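Local coordinates for iron-sulfur cluster assembly scaffold protein IscU (Streptococcus pyogenes, PDB 1SU0), which probably serves as the scaffold on which a cysteine desulfurase partner assembles iron-sulfur clusters before they are handed to other proteins, at residues R20-G25 with S71-T76. Sequence-based numbering, arbitrary orientation.
Sequences RPHHHG and SSSMMT
P21, H22 and H23, in the loop that carries the chain from helix 8-19 to strand 33-36 of this NifU-type scaffold fold, lie across the S73 and T76 face of helix 66-79, with the S73 side chain about 14 Å from the zinc ion. The closest CA pair is H22 and S73, 5.1 Å apart. Here the backbone N of H22 donates to OG of S73 at 2.9 Å, and an N-H...O angle of 172° makes the bond nearly straight. The S73 hydroxyl reaches the loop because OG stands anti to its own backbone N (chi1 169°); it also bonds ND1 of H17, in helix 8-19, which leads into the loop. Beside this bond, CB of H22 rests 3.4 Å from OG of S73, while CB of P21 packs on CB of S73.

One turn further along the helix, H23 and T76 pass in opposite directions, with CB of H23 3.6 Å from CB of T76. T76 directs its hydroxyl back to its own helix: OG1 bonds O of S73 at 2.6 Å, the C=O...O angle being 142°. Backbone hydrogen bonds between H23 and F60 also tie the loop to strand 55-63, which T76 touches as well. The T76 hydroxyl is thus satisfied within the helix, and H23 meets T76 by van der Waals packing; the one hydrogen bond across the contact falls to S73, whose buried hydroxyl links helix 66-79 to both the loop and helix 8-19.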
ATOM      1  N   ARG A  20      -9.942   7.961  -6.539  1.00 24.17           N
ATOM      2  CA  ARG A  20      -9.991   8.895  -5.409  1.00 23.88           C
ATOM      3  C   ARG A  20      -9.176   8.383  -4.208  1.00 23.92           C
ATOM      4  O   ARG A  20      -9.741   8.078  -3.136  1.00 23.72           O
ATOM      5  CB  ARG A  20     -11.450   9.112  -5.002  1.00 23.86           C
ATOM      6  CG  ARG A  20     -11.692  10.253  -4.023  1.00 23.94           C
ATOM      7  CD  ARG A  20     -13.180  10.491  -3.720  1.00 24.35           C
ATOM      8  NE  ARG A  20     -13.465  10.590  -2.283  1.00 24.08           N
ATOM      9  CZ  ARG A  20     -14.323  11.451  -1.733  1.00 26.49           C
ATOM     10  NH1 ARG A  20     -15.013  12.320  -2.477  1.00 26.29           N
ATOM     11  NH2 ARG A  20     -14.497  11.450  -0.415  1.00 27.92           N
ATOM     12  N   PRO A  21      -7.855   8.283  -4.387  1.00 23.66           N
ATOM     13  CA  PRO A  21      -6.962   7.771  -3.343  1.00 23.38           C
ATOM     14  C   PRO A  21      -7.187   8.365  -1.960  1.00 23.11           C
ATOM     15  O   PRO A  21      -7.467   9.550  -1.819  1.00 22.89           O
ATOM     16  CB  PRO A  21      -5.575   8.171  -3.844  1.00 23.26           C
ATOM     17  CG  PRO A  21      -5.723   8.203  -5.313  1.00 23.88           C
ATOM     18  CD  PRO A  21      -7.106   8.644  -5.606  1.00 23.38           C
ATOM     19  N   HIS A  22      -7.049   7.502  -0.961  1.00 22.91           N
ATOM     20  CA  HIS A  22      -7.104   7.844   0.443  1.00 22.98           C
ATOM     21  C   HIS A  22      -5.737   8.299   0.896  1.00 23.49           C
ATOM     22  O   HIS A  22      -4.713   7.850   0.367  1.00 23.50           O
ATOM     23  CB  HIS A  22      -7.461   6.595   1.236  1.00 23.06           C
ATOM     24  CG  HIS A  22      -8.857   6.131   1.017  1.00 23.14           C
ATOM     25  ND1 HIS A  22      -9.690   6.708   0.087  1.00 22.91           N
ATOM     26  CD2 HIS A  22      -9.583   5.171   1.634  1.00 24.42           C
ATOM     27  CE1 HIS A  22     -10.870   6.118   0.133  1.00 24.58           C
ATOM     28  NE2 HIS A  22     -10.829   5.176   1.060  1.00 25.62           N
ATOM     29  N   HIS A  23      -5.701   9.166   1.898  1.00 23.87           N
ATOM     30  CA  HIS A  23      -4.433   9.655   2.415  1.00 24.56           C
ATOM     31  C   HIS A  23      -3.516  10.082   1.252  1.00 24.69           C
ATOM     32  O   HIS A  23      -2.373   9.623   1.151  1.00 24.06           O
ATOM     33  CB  HIS A  23      -3.765   8.573   3.278  1.00 24.93           C
ATOM     34  CG  HIS A  23      -4.579   8.163   4.466  1.00 26.30           C
ATOM     35  ND1 HIS A  23      -4.039   8.039   5.726  1.00 28.15           N
ATOM     36  CD2 HIS A  23      -5.896   7.865   4.589  1.00 27.56           C
ATOM     37  CE1 HIS A  23      -4.986   7.676   6.575  1.00 28.82           C
ATOM     38  NE2 HIS A  23      -6.122   7.564   5.909  1.00 28.43           N
ATOM     39  N   HIS A  24      -4.049  10.937   0.371  1.00 24.90           N
ATOM     40  CA  HIS A  24      -3.340  11.393  -0.820  1.00 25.40           C
ATOM     41  C   HIS A  24      -2.755  12.761  -0.536  1.00 25.77           C
ATOM     42  O   HIS A  24      -3.251  13.484   0.319  1.00 25.93           O
ATOM     43  CB  HIS A  24      -4.295  11.482  -2.017  1.00 25.69           C
ATOM     44  CG  HIS A  24      -3.610  11.588  -3.349  1.00 26.60           C
ATOM     45  ND1 HIS A  24      -2.619  10.714  -3.757  1.00 27.59           N
ATOM     46  CD2 HIS A  24      -3.780  12.465  -4.370  1.00 27.36           C
ATOM     47  CE1 HIS A  24      -2.214  11.048  -4.973  1.00 28.34           C
ATOM     48  NE2 HIS A  24      -2.894  12.113  -5.361  1.00 27.98           N
ATOM     49  N   GLY A  25      -1.729  13.133  -1.294  1.00 26.01           N
ATOM     50  CA  GLY A  25      -0.961  14.325  -1.018  1.00 25.99           C
ATOM     51  C   GLY A  25       0.247  13.985  -0.165  1.00 26.08           C
ATOM     52  O   GLY A  25       0.667  12.822  -0.077  1.00 26.18           O
ATOM     53  N   SER A  71      -3.436   0.064  -4.627  1.00 20.99           N
ATOM     54  CA  SER A  71      -2.648  -0.620  -3.592  1.00 20.58           C
ATOM     55  C   SER A  71      -1.969   0.361  -2.634  1.00 21.26           C
ATOM     56  O   SER A  71      -1.880   0.095  -1.448  1.00 20.88           O
ATOM     57  CB  SER A  71      -1.597  -1.495  -4.249  1.00 20.40           C
ATOM     58  OG  SER A  71      -1.005  -2.327  -3.289  1.00 21.18           O
ATOM     59  N   SER A  72      -1.533   1.522  -3.141  1.00 21.10           N
ATOM     60  CA  SER A  72      -0.972   2.533  -2.274  1.00 21.15           C
ATOM     61  C   SER A  72      -2.027   3.071  -1.339  1.00 21.73           C
ATOM     62  O   SER A  72      -1.811   3.204  -0.127  1.00 21.98           O
ATOM     63  CB  SER A  72      -0.376   3.659  -3.107  1.00 21.28           C
ATOM     64  OG  SER A  72       0.616   3.129  -3.967  1.00 21.57           O
ATOM     65  N   SER A  73      -3.193   3.353  -1.896  1.00 22.28           N
ATOM     66  CA  SER A  73      -4.267   3.943  -1.129  1.00 22.20           C
ATOM     67  C   SER A  73      -4.683   2.982  -0.021  1.00 22.26           C
ATOM     68  O   SER A  73      -4.791   3.356   1.145  1.00 22.51           O
ATOM     69  CB  SER A  73      -5.409   4.296  -2.078  1.00 22.13           C
ATOM     70  OG  SER A  73      -6.568   4.633  -1.375  1.00 21.91           O
ATOM     71  N   MET A  74      -4.875   1.727  -0.378  1.00 22.88           N
ATOM     72  CA  MET A  74      -5.267   0.706   0.598  1.00 23.59           C
ATOM     73  C   MET A  74      -4.176   0.438   1.662  1.00 23.44           C
ATOM     74  O   MET A  74      -4.463   0.204   2.836  1.00 23.62           O
ATOM     75  CB  MET A  74      -5.605  -0.579  -0.144  1.00 24.05           C
ATOM     76  CG  MET A  74      -6.819  -0.484  -1.072  1.00 26.21           C
ATOM     77  SD  MET A  74      -6.777  -1.938  -2.426  1.00 35.61           S
ATOM     78  CE  MET A  74      -8.693  -2.014  -2.952  1.00 30.13           C
ATOM     79  N   MET A  75      -2.919   0.475   1.252  1.00 23.87           N
ATOM     80  CA  MET A  75      -1.804   0.349   2.186  1.00 24.33           C
ATOM     81  C   MET A  75      -1.903   1.402   3.316  1.00 23.72           C
ATOM     82  O   MET A  75      -1.738   1.061   4.484  1.00 23.59           O
ATOM     83  CB  MET A  75      -0.489   0.465   1.427  1.00 24.95           C
ATOM     84  CG  MET A  75       0.762   0.340   2.292  1.00 27.62           C
ATOM     85  SD  MET A  75       1.256   2.052   3.121  1.00 35.36           S
ATOM     86  CE  MET A  75       1.689   3.148   1.499  1.00 28.31           C
ATOM     87  N   THR A  76      -2.221   2.651   2.979  1.00 23.00           N
ATOM     88  CA  THR A  76      -2.305   3.715   3.980  1.00 22.99           C
ATOM     89  C   THR A  76      -3.389   3.425   5.006  1.00 22.94           C
ATOM     90  O   THR A  76      -3.200   3.659   6.186  1.00 22.70           O
ATOM     91  CB  THR A  76      -2.611   5.112   3.355  1.00 23.10           C
ATOM     92  OG1 THR A  76      -3.941   5.139   2.807  1.00 23.54           O
ATOM     93  CG2 THR A  76      -1.677   5.444   2.196  1.00 22.95           C
TER